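Local coordinates for redox-sensing transcriptional repressor Rex (Thermoanaerobacter ethanolicus, PDB 3WG9), which probably represses transcription as a DNA-binding homodimer that responds to the cellular NADH/NAD(+) redox state, at residues R121-K126 / V132-T137; G114-N119 / E139-R144; Q97-Y102 / W175-I180. All coordinates share one frame; numbering follows the deposited sequence.

Contact 1. Residues R121-K126 / V132-T137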
loop_
_atom_site.group_PDB
_atom_site.type_symbol
_atom_site.label_atom_id
_atom_site.label_comp_id
_atom_site.label_asym_id
_atom_site.label_seq_id
_atom_site.Cartn_x
_atom_site.Cartn_y
_atom_site.Cartn_z
ATOM N N ARG B 121 -20.579 -21.017 9.365
ATOM C CA ARG B 121 -19.607 -21.753 10.164
ATOM C C ARG B 121 -18.949 -20.869 11.172
ATOM O O ARG B 121 -18.646 -21.316 12.266
ATOM C CB ARG B 121 -18.457 -22.322 9.312
ATOM C CG ARG B 121 -18.387 -23.863 9.184
ATOM C CD ARG B 121 -17.095 -24.266 8.509
ATOM N NE ARG B 121 -15.963 -23.801 9.314
ATOM C CZ ARG B 121 -15.561 -24.377 10.458
ATOM N NH1 ARG B 121 -16.121 -25.517 10.916
ATOM N NH2 ARG B 121 -14.566 -23.839 11.141
ATOM N N LEU B 122 -18.596 -19.663 10.766
ATOM C CA LEU B 122 -17.733 -18.844 11.608
ATOM C C LEU B 122 -18.480 -18.028 12.627
ATOM O O LEU B 122 -17.878 -17.562 13.570
ATOM C CB LEU B 122 -16.825 -17.969 10.768
ATOM C CG LEU B 122 -16.284 -18.714 9.557
ATOM C CD1 LEU B 122 -15.433 -17.752 8.768
ATOM C CD2 LEU B 122 -15.492 -19.941 9.983
ATOM N N PHE B 123 -19.781 -17.868 12.454
ATOM C CA PHE B 123 -20.561 -17.077 13.371
ATOM C C PHE B 123 -20.319 -17.427 14.824
ATOM O O PHE B 123 -20.963 -18.332 15.383
ATOM C CB PHE B 123 -22.030 -17.176 13.017
ATOM C CG PHE B 123 -22.315 -16.790 11.613
ATOM C CD1 PHE B 123 -21.303 -16.251 10.809
ATOM C CD2 PHE B 123 -23.592 -16.914 11.107
ATOM C CE1 PHE B 123 -21.556 -15.902 9.514
ATOM C CE2 PHE B 123 -23.856 -16.561 9.791
ATOM C CZ PHE B 123 -22.843 -16.047 9.007
ATOM N N GLY B 124 -19.317 -16.780 15.416
ATOM C CA GLY B 124 -19.066 -16.942 16.828
ATOM C C GLY B 124 -17.601 -17.141 17.085
ATOM O O GLY B 124 -17.169 -16.955 18.210
ATOM N N LEU B 125 -16.812 -17.501 16.084
ATOM C CA LEU B 125 -15.360 -17.496 16.287
ATOM C C LEU B 125 -14.987 -16.233 17.017
ATOM O O LEU B 125 -15.750 -15.255 16.974
ATOM C CB LEU B 125 -14.570 -17.526 14.956
ATOM C CG LEU B 125 -13.032 -17.292 14.905
ATOM C CD1 LEU B 125 -12.091 -18.526 15.109
ATOM C CD2 LEU B 125 -12.582 -16.627 13.625
ATOM N N LYS B 126 -13.751 -16.210 17.520
ATOM C CA LYS B 126 -13.081 -14.994 17.915
ATOM C C LYS B 126 -11.780 -14.832 17.147
ATOM O O LYS B 126 -11.142 -15.799 16.756
ATOM C CB LYS B 126 -12.764 -14.996 19.414
ATOM C CG LYS B 126 -13.970 -15.239 20.325
ATOM C CD LYS B 126 -14.982 -14.101 20.317
ATOM C CE LYS B 126 -16.093 -14.341 21.344
ATOM N NZ LYS B 126 -15.709 -13.973 22.741
ATOM N N VAL B 132 -16.616 -12.967 15.224
ATOM C CA VAL B 132 -17.037 -12.978 13.847
ATOM C C VAL B 132 -18.532 -13.017 13.851
ATOM O O VAL B 132 -19.120 -13.906 14.520
ATOM C CB VAL B 132 -16.428 -14.197 13.078
ATOM C CG1 VAL B 132 -17.035 -14.300 11.642
ATOM C CG2 VAL B 132 -14.901 -14.063 13.039
ATOM N N MET B 133 -19.180 -12.153 13.072
ATOM C CA MET B 133 -20.657 -12.140 13.059
ATOM C C MET B 133 -21.157 -12.258 11.626
ATOM O O MET B 133 -20.403 -11.970 10.704
ATOM C CB MET B 133 -21.174 -10.842 13.670
ATOM C CG MET B 133 -20.917 -10.721 15.156
ATOM S SD MET B 133 -21.151 -9.016 15.724
ATOM C CE MET B 133 -20.774 -9.188 17.461
ATOM N N ASP B 134 -22.416 -12.682 11.426
ATOM C CA ASP B 134 -23.056 -12.735 10.103
ATOM C C ASP B 134 -23.129 -11.322 9.515
ATOM O O ASP B 134 -23.639 -10.409 10.147
ATOM C CB ASP B 134 -24.487 -13.301 10.239
ATOM C CG ASP B 134 -25.230 -13.473 8.913
ATOM O OD1 ASP B 134 -24.749 -13.154 7.801
ATOM O OD2 ASP B 134 -26.373 -13.986 8.999
ATOM N N VAL B 135 -22.551 -11.181 8.329
ATOM C CA VAL B 135 -22.579 -9.982 7.519
ATOM C C VAL B 135 -24.040 -9.514 7.319
ATOM O O VAL B 135 -24.274 -8.352 7.096
ATOM C CB VAL B 135 -21.830 -10.208 6.183
ATOM C CG1 VAL B 135 -22.710 -10.936 5.168
ATOM C CG2 VAL B 135 -21.353 -8.827 5.563
ATOM N N GLU B 136 -25.042 -10.398 7.393
ATOM C CA GLU B 136 -26.440 -9.882 7.290
ATOM C C GLU B 136 -26.793 -8.953 8.478
ATOM O O GLU B 136 -27.782 -8.230 8.420
ATOM C CB GLU B 136 -27.489 -11.017 7.169
ATOM C CG GLU B 136 -27.604 -11.617 5.729
ATOM C CD GLU B 136 -27.838 -10.582 4.611
ATOM O OE1 GLU B 136 -26.974 -10.528 3.718
ATOM O OE2 GLU B 136 -28.830 -9.819 4.619
ATOM N N THR B 137 -26.026 -8.968 9.575
ATOM C CA THR B 137 -26.328 -8.047 10.691
ATOM C C THR B 137 -25.513 -6.746 10.646
ATOM O O THR B 137 -25.555 -5.947 11.580
ATOM C CB THR B 137 -26.055 -8.666 12.049
ATOM O OG1 THR B 137 -24.658 -9.000 12.152
ATOM C CG2 THR B 137 -26.895 -9.948 12.184
#
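The Phe123 ring lies with one face on Asp134, whose CB sits 3.6 Å from the ring centroid in a CH-pi contact. This is the outer border of a Rossmann-type parallel sheet: the loop 121-126 returns along strand 132-134, the outermost strand on this side within the chain. Asp134 CB is displaced toward the rim, nearest CE2 and CZ of Phe123. The carboxylate of Asp134 follows the ring nearly flat, with the two planes 15° apart. With chi1 at -177°, this carboxylate extends away from the backbone N, which brings Asp134 CG to 3.5 Å from Phe123 CE2. Met133 approaches the ring obliquely through its backbone carbonyl carbon.

Beyond the ring, Val132 fills the space between two leucines. Its CG2 meets Leu125 CD2 at 3.5 Å, while CG1 faces Leu122 CB. The backbones are joined here as well. Val132 N gives a straight bond of 3.0 Å to Leu125 O, reaching it from above the carbonyl plane. Gly124 N makes a bent, weak bond to Val132 O. The loop itself turns tightly, with Leu125 N bonded to Leu122 O. At the backbone angles of Gly124 a CB would press on the carbonyl oxygen of Phe123.

Leu122 also touches Asp117, a residue that binds NADH. Past the strand, Asp134 starts an Asx turn, its OD1 accepting from Glu136 N at 2.8 Å. Asp134 O takes two donors, Thr137 N and the hydroxyl Thr137 OG1, the latter at 2.7 Å.

Contact 2. Residues G114-N119 / E139-R144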
loop_
_atom_site.group_PDB
_atom_site.type_symbol
_atom_site.label_atom_id
_atom_site.label_comp_id
_atom_site.label_asym_id
_atom_site.label_seq_id
_atom_site.Cartn_x
_atom_site.Cartn_y
_atom_site.Cartn_z
ATOM N N GLY B 114 -15.719 -5.379 15.284
ATOM C CA GLY B 114 -16.405 -6.568 14.809
ATOM C C GLY B 114 -15.816 -6.993 13.481
ATOM O O GLY B 114 -15.217 -6.165 12.763
ATOM N N ILE B 115 -15.967 -8.281 13.195
ATOM C CA ILE B 115 -15.586 -8.894 11.952
ATOM C C ILE B 115 -16.805 -9.611 11.395
ATOM O O ILE B 115 -17.579 -10.218 12.139
ATOM C CB ILE B 115 -14.408 -9.908 12.164
ATOM C CG1 ILE B 115 -13.146 -9.239 12.691
ATOM C CG2 ILE B 115 -14.121 -10.786 10.925
ATOM C CD1 ILE B 115 -12.102 -10.332 13.049
ATOM N N PHE B 116 -17.009 -9.510 10.101
ATOM C CA PHE B 116 -18.216 -9.994 9.446
ATOM C C PHE B 116 -17.860 -10.952 8.315
ATOM O O PHE B 116 -16.857 -10.777 7.586
ATOM C CB PHE B 116 -19.047 -8.807 8.963
ATOM C CG PHE B 116 -19.541 -7.960 10.109
ATOM C CD1 PHE B 116 -20.812 -8.193 10.666
ATOM C CD2 PHE B 116 -18.692 -7.031 10.717
ATOM C CE1 PHE B 116 -21.252 -7.488 11.780
ATOM C CE2 PHE B 116 -19.103 -6.324 11.803
ATOM C CZ PHE B 116 -20.411 -6.542 12.346
ATOM N N ASP B 117 -18.697 -11.980 8.186
ATOM C CA ASP B 117 -18.477 -12.970 7.146
ATOM C C ASP B 117 -19.785 -13.641 6.721
ATOM O O ASP B 117 -20.825 -13.524 7.410
ATOM C CB ASP B 117 -17.429 -13.995 7.610
ATOM C CG ASP B 117 -16.835 -14.778 6.452
ATOM O OD1 ASP B 117 -15.810 -14.328 5.876
ATOM O OD2 ASP B 117 -17.450 -15.839 6.134
ATOM N N ILE B 118 -19.761 -14.231 5.534
ATOM C CA ILE B 118 -20.965 -14.808 4.956
ATOM C C ILE B 118 -21.149 -16.280 5.360
ATOM O O ILE B 118 -22.219 -16.862 5.175
ATOM C CB ILE B 118 -20.907 -14.615 3.408
ATOM C CG1 ILE B 118 -22.238 -14.850 2.706
ATOM C CG2 ILE B 118 -19.807 -15.461 2.738
ATOM C CD1 ILE B 118 -22.015 -15.464 1.296
ATOM N N ASN B 119 -20.075 -16.884 5.848
ATOM C CA ASN B 119 -20.067 -18.309 6.227
ATOM C C ASN B 119 -20.649 -18.624 7.618
ATOM O O ASN B 119 -19.981 -18.390 8.635
ATOM C CB ASN B 119 -18.639 -18.798 6.195
ATOM C CG ASN B 119 -18.553 -20.315 6.178
ATOM O OD1 ASN B 119 -19.527 -20.996 6.448
ATOM N ND2 ASN B 119 -17.388 -20.826 5.909
ATOM N N GLU B 139 -25.479 -3.905 8.993
ATOM C CA GLU B 139 -26.054 -2.567 8.916
ATOM C C GLU B 139 -26.534 -2.093 10.281
ATOM O O GLU B 139 -26.293 -0.964 10.699
ATOM C CB GLU B 139 -27.202 -2.558 7.906
ATOM C CG GLU B 139 -26.661 -2.652 6.491
ATOM C CD GLU B 139 -27.770 -2.857 5.500
ATOM O OE1 GLU B 139 -28.634 -1.959 5.394
ATOM O OE2 GLU B 139 -27.769 -3.895 4.823
ATOM N N ASP B 140 -27.225 -2.993 10.971
ATOM C CA ASP B 140 -27.650 -2.695 12.324
ATOM C C ASP B 140 -26.431 -2.420 13.233
ATOM O O ASP B 140 -26.422 -1.490 14.023
ATOM C CB ASP B 140 -28.473 -3.862 12.870
ATOM C CG ASP B 140 -28.960 -3.593 14.299
ATOM O OD1 ASP B 140 -29.999 -2.915 14.468
ATOM O OD2 ASP B 140 -28.278 -4.053 15.250
ATOM N N PHE B 141 -25.380 -3.211 13.061
ATOM C CA PHE B 141 -24.222 -3.110 13.937
ATOM C C PHE B 141 -23.557 -1.734 13.748
ATOM O O PHE B 141 -23.116 -1.092 14.718
ATOM C CB PHE B 141 -23.227 -4.226 13.602
ATOM C CG PHE B 141 -22.066 -4.285 14.529
ATOM C CD1 PHE B 141 -22.103 -5.113 15.652
ATOM C CD2 PHE B 141 -20.918 -3.517 14.270
ATOM C CE1 PHE B 141 -21.013 -5.177 16.518
ATOM C CE2 PHE B 141 -19.831 -3.550 15.132
ATOM C CZ PHE B 141 -19.875 -4.382 16.258
ATOM N N ILE B 142 -23.457 -1.303 12.501
ATOM C CA ILE B 142 -22.790 -0.014 12.177
ATOM C C ILE B 142 -23.449 1.140 12.911
ATOM O O ILE B 142 -22.773 2.001 13.470
ATOM C CB ILE B 142 -22.790 0.246 10.644
ATOM C CG1 ILE B 142 -21.703 -0.650 9.967
ATOM C CG2 ILE B 142 -22.627 1.739 10.368
ATOM C CD1 ILE B 142 -21.942 -0.755 8.423
ATOM N N ALA B 143 -24.774 1.166 12.853
ATOM C CA ALA B 143 -25.574 2.240 13.422
ATOM C C ALA B 143 -25.558 2.137 14.939
ATOM O O ALA B 143 -25.535 3.160 15.569
ATOM C CB ALA B 143 -27.014 2.169 12.943
ATOM N N ARG B 144 -25.554 0.925 15.494
ATOM C CA ARG B 144 -25.557 0.740 16.960
ATOM C C ARG B 144 -24.210 1.039 17.606
ATOM O O ARG B 144 -24.160 1.429 18.775
ATOM C CB ARG B 144 -25.969 -0.679 17.388
ATOM C CG ARG B 144 -27.409 -1.011 17.104
ATOM C CD ARG B 144 -28.169 -1.599 18.300
ATOM N NE ARG B 144 -27.550 -2.761 18.930
ATOM C CZ ARG B 144 -28.214 -3.654 19.669
ATOM N NH1 ARG B 144 -29.530 -3.548 19.832
ATOM N NH2 ARG B 144 -27.572 -4.680 20.227
#
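Phe116 drives a single ring carbon, CZ, against the face of Phe141, and that one atom makes the closest approaches between the two rings. Phe116 CZ stands 3.5 Å from Phe141 CG, over the part of the ring nearest its stem. The pair is a T-shaped (edge-to-face) stack with planes at 69° and centroids 5.2 Å apart. The setting is the Rossmann fold. Helix 138-144 belongs to the beta-alpha-beta crossover from strand 132-134 to strand 149-152, and it packs here on strand 110-117.

Phe141 CG is anti to the backbone N of Phe141 (chi1 -175°), which turns the ring down toward the sheet. Gly114 lets this ring come close to the strand, with its CA 4.3 Å from Phe141 CZ. A CB on this glycine would lie only about 3.2 Å from Phe141 CZ, which is tight. Ile88 and Met133, from the two strands flanking 110-117, also touch both phenylalanines and make the contact part of the buried layer between sheet and helix.

The same strand runs on to the cofactor site. Asp117, at its end, binds NAD(H), although no cofactor is bound to this chain. Its two carboxylate oxygens have different backbone partners. OD1 accepts from Ala92 N. Asp117 OD2 closes an Asx turn by accepting from Asn119 N at 2.8 Å, on its anti side.

Contact 3. Residues Q97-Y102 / W175-I180. With SO4 (sulfate ion), chain E.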
loop_
_atom_site.group_PDB
_atom_site.type_symbol
_atom_site.label_atom_id
_atom_site.label_comp_id
_atom_site.label_asym_id
_atom_site.label_seq_id
_atom_site.Cartn_x
_atom_site.Cartn_y
_atom_site.Cartn_z
ATOM N N GLN B 97 -8.052 -11.570 8.650
ATOM C CA GLN B 97 -7.296 -11.835 9.879
ATOM C C GLN B 97 -5.966 -11.096 9.884
ATOM O O GLN B 97 -5.524 -10.601 10.937
ATOM C CB GLN B 97 -7.082 -13.362 10.044
ATOM C CG GLN B 97 -8.453 -14.102 10.109
ATOM C CD GLN B 97 -8.296 -15.605 10.314
ATOM O OE1 GLN B 97 -7.546 -16.003 11.192
ATOM N NE2 GLN B 97 -8.892 -16.423 9.441
ATOM N N ALA B 98 -5.316 -10.997 8.727
ATOM C CA ALA B 98 -3.979 -10.324 8.719
ATOM C C ALA B 98 -4.176 -8.842 8.982
ATOM O O ALA B 98 -3.337 -8.166 9.620
ATOM C CB ALA B 98 -3.293 -10.498 7.359
ATOM N N ILE B 99 -5.240 -8.295 8.377
ATOM C CA ILE B 99 -5.511 -6.870 8.609
ATOM C C ILE B 99 -5.970 -6.648 10.043
ATOM O O ILE B 99 -5.572 -5.666 10.691
ATOM C CB ILE B 99 -6.487 -6.283 7.583
ATOM C CG1 ILE B 99 -5.890 -6.416 6.190
ATOM C CG2 ILE B 99 -6.784 -4.754 7.914
ATOM C CD1 ILE B 99 -4.413 -5.931 6.062
ATOM N N ALA B 100 -6.758 -7.578 10.587
ATOM C CA ALA B 100 -7.108 -7.504 11.983
ATOM C C ALA B 100 -5.838 -7.483 12.850
ATOM O O ALA B 100 -5.712 -6.637 13.742
ATOM C CB ALA B 100 -8.043 -8.662 12.373
ATOM N N ASN B 101 -4.875 -8.360 12.561
ATOM C CA ASN B 101 -3.564 -8.365 13.257
ATOM C C ASN B 101 -2.796 -7.038 13.049
ATOM O O ASN B 101 -2.245 -6.477 13.988
ATOM C CB ASN B 101 -2.672 -9.567 12.818
ATOM C CG ASN B 101 -3.323 -10.962 13.047
ATOM O OD1 ASN B 101 -2.920 -11.982 12.405
ATOM N ND2 ASN B 101 -4.284 -11.032 13.975
ATOM N N TYR B 102 -2.783 -6.511 11.828
ATOM C CA TYR B 102 -2.048 -5.269 11.540
ATOM C C TYR B 102 -2.628 -4.047 12.305
ATOM O O TYR B 102 -1.890 -3.232 12.873
ATOM C CB TYR B 102 -2.045 -5.009 10.018
ATOM C CG TYR B 102 -1.267 -3.785 9.616
ATOM C CD1 TYR B 102 0.094 -3.887 9.358
ATOM C CD2 TYR B 102 -1.893 -2.513 9.483
ATOM C CE1 TYR B 102 0.862 -2.737 9.029
ATOM C CE2 TYR B 102 -1.143 -1.360 9.122
ATOM C CZ TYR B 102 0.245 -1.496 8.906
ATOM O OH TYR B 102 1.069 -0.442 8.546
ATOM N N TRP B 175 -12.073 1.307 3.605
ATOM C CA TRP B 175 -10.676 0.986 3.244
ATOM C C TRP B 175 -10.727 -0.322 2.454
ATOM O O TRP B 175 -11.076 -1.386 2.978
ATOM C CB TRP B 175 -9.831 0.878 4.531
ATOM C CG TRP B 175 -8.348 0.924 4.320
ATOM C CD1 TRP B 175 -7.679 1.594 3.317
ATOM C CD2 TRP B 175 -7.346 0.330 5.137
ATOM N NE1 TRP B 175 -6.304 1.479 3.487
ATOM C CE2 TRP B 175 -6.075 0.680 4.582
ATOM C CE3 TRP B 175 -7.384 -0.430 6.304
ATOM C CZ2 TRP B 175 -4.880 0.211 5.100
ATOM C CZ3 TRP B 175 -6.171 -0.886 6.845
ATOM C CH2 TRP B 175 -4.934 -0.503 6.277
ATOM N N ASN B 176 -10.468 -0.237 1.153
ATOM C CA ASN B 176 -10.839 -1.327 0.242
ATOM C C ASN B 176 -9.574 -2.111 -0.183
ATOM O O ASN B 176 -8.764 -1.550 -0.880
ATOM C CB ASN B 176 -11.484 -0.736 -1.022
ATOM C CG ASN B 176 -11.747 -1.792 -2.102
ATOM O OD1 ASN B 176 -12.007 -2.972 -1.801
ATOM N ND2 ASN B 176 -11.598 -1.386 -3.370
ATOM N N PHE B 177 -9.425 -3.365 0.229
ATOM C CA PHE B 177 -8.274 -4.200 -0.198
ATOM C C PHE B 177 -8.465 -4.982 -1.503
ATOM O O PHE B 177 -7.550 -5.689 -1.939
ATOM C CB PHE B 177 -7.909 -5.196 0.880
ATOM C CG PHE B 177 -7.130 -4.566 1.988
ATOM C CD1 PHE B 177 -5.735 -4.563 1.935
ATOM C CD2 PHE B 177 -7.796 -3.830 2.952
ATOM C CE1 PHE B 177 -4.982 -3.944 2.928
ATOM C CE2 PHE B 177 -7.057 -3.206 3.966
ATOM C CZ PHE B 177 -5.664 -3.241 3.929
ATOM N N LEU B 178 -9.655 -4.908 -2.075
ATOM C CA LEU B 178 -9.906 -5.664 -3.287
ATOM C C LEU B 178 -9.380 -4.919 -4.475
ATOM O O LEU B 178 -9.579 -3.707 -4.569
ATOM C CB LEU B 178 -11.380 -5.935 -3.518
ATOM C CG LEU B 178 -12.498 -6.008 -2.480
ATOM C CD1 LEU B 178 -13.528 -6.977 -3.079
ATOM C CD2 LEU B 178 -12.131 -6.379 -1.042
ATOM N N PRO B 179 -8.805 -5.666 -5.432
ATOM C CA PRO B 179 -8.115 -5.089 -6.563
ATOM C C PRO B 179 -9.108 -4.540 -7.567
ATOM O O PRO B 179 -8.857 -4.651 -8.754
ATOM C CB PRO B 179 -7.379 -6.299 -7.165
ATOM C CG PRO B 179 -8.284 -7.456 -6.889
ATOM C CD PRO B 179 -8.883 -7.138 -5.519
ATOM N N ILE B 180 -10.189 -3.933 -7.101
ATOM C CA ILE B 180 -11.187 -3.266 -7.942
ATOM C C ILE B 180 -11.668 -1.930 -7.344
ATOM O O ILE B 180 -11.835 -1.808 -6.141
ATOM C CB ILE B 180 -12.381 -4.187 -8.096
ATOM C CG1 ILE B 180 -12.071 -5.215 -9.189
ATOM C CG2 ILE B 180 -13.663 -3.414 -8.377
ATOM C CD1 ILE B 180 -13.076 -6.341 -9.214
HETATM S S SO4 E . 4.182 0.601 8.093
HETATM O O1 SO4 E . 3.405 -0.585 8.489
HETATM O O2 SO4 E . 5.370 0.268 7.268
HETATM O O3 SO4 E . 3.279 1.443 7.305
HETATM O O4 SO4 E . 4.605 1.383 9.266
#
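Ile99 is the tightly packed point, its side chain divided between Phe177 and Trp175. CG1 stands over one face of Phe177, 4.1 Å from the ring centroid, in a CH-pi contact. Ile99 CD1 sits out past the rim, 3.7 Å from Phe177 CZ. The other branch, CG2, is anti to the backbone N and meets Trp175 CZ3 at 4.1 Å. The two aromatic rings also brace each other, with Phe177 CE2 lying over a face of Trp175. An alanine in place of Ile99 would take away the CG1, CG2 and CD1 contacts with Phe177 and Trp175 and is likely to leave the Phe177 ring freer to shift.

In the Rossmann fold this joins helix 94-102, which follows the glycine-rich turn, to the end of strand 173-176 and the loop that follows it. Phe177 is an NADH-binding residue.

The looser side lies one helical turn on. Tyr102 is partly exposed and makes no close contact with 175-180. A sulfate, probably from the crystallisation liquor, lies at its ring edge, and the modelled 2.3 Å from Tyr102 OH to sulfate O1 is doubtfully short. The ion is also held by Ser196 OG and His194 ND1 of the second subunit.

How the contacts relate
All three contacts belong to one Rossmann-type domain and reach the same parallel sheet. They are nested along the chain: contact 1 lies inside the loop closed by contact 2, which lies inside that closed by contact 3. Contacts 1 and 2 have centres 8 Å apart and touch directly, because strands 132-134 and 110-117 are neighbours and Met133 is paired with Ile115 and Asp117. Contact 3 lies about 17 Å and 16 Å from their centres, across the sheet toward strand 173-176. Contacts 1 and 2 lie at the sheet border, while contact 3 lies against the second subunit. Asp117 in contact 2 and Phe177 in contact 3 both bind the cofactor in structures of this protein.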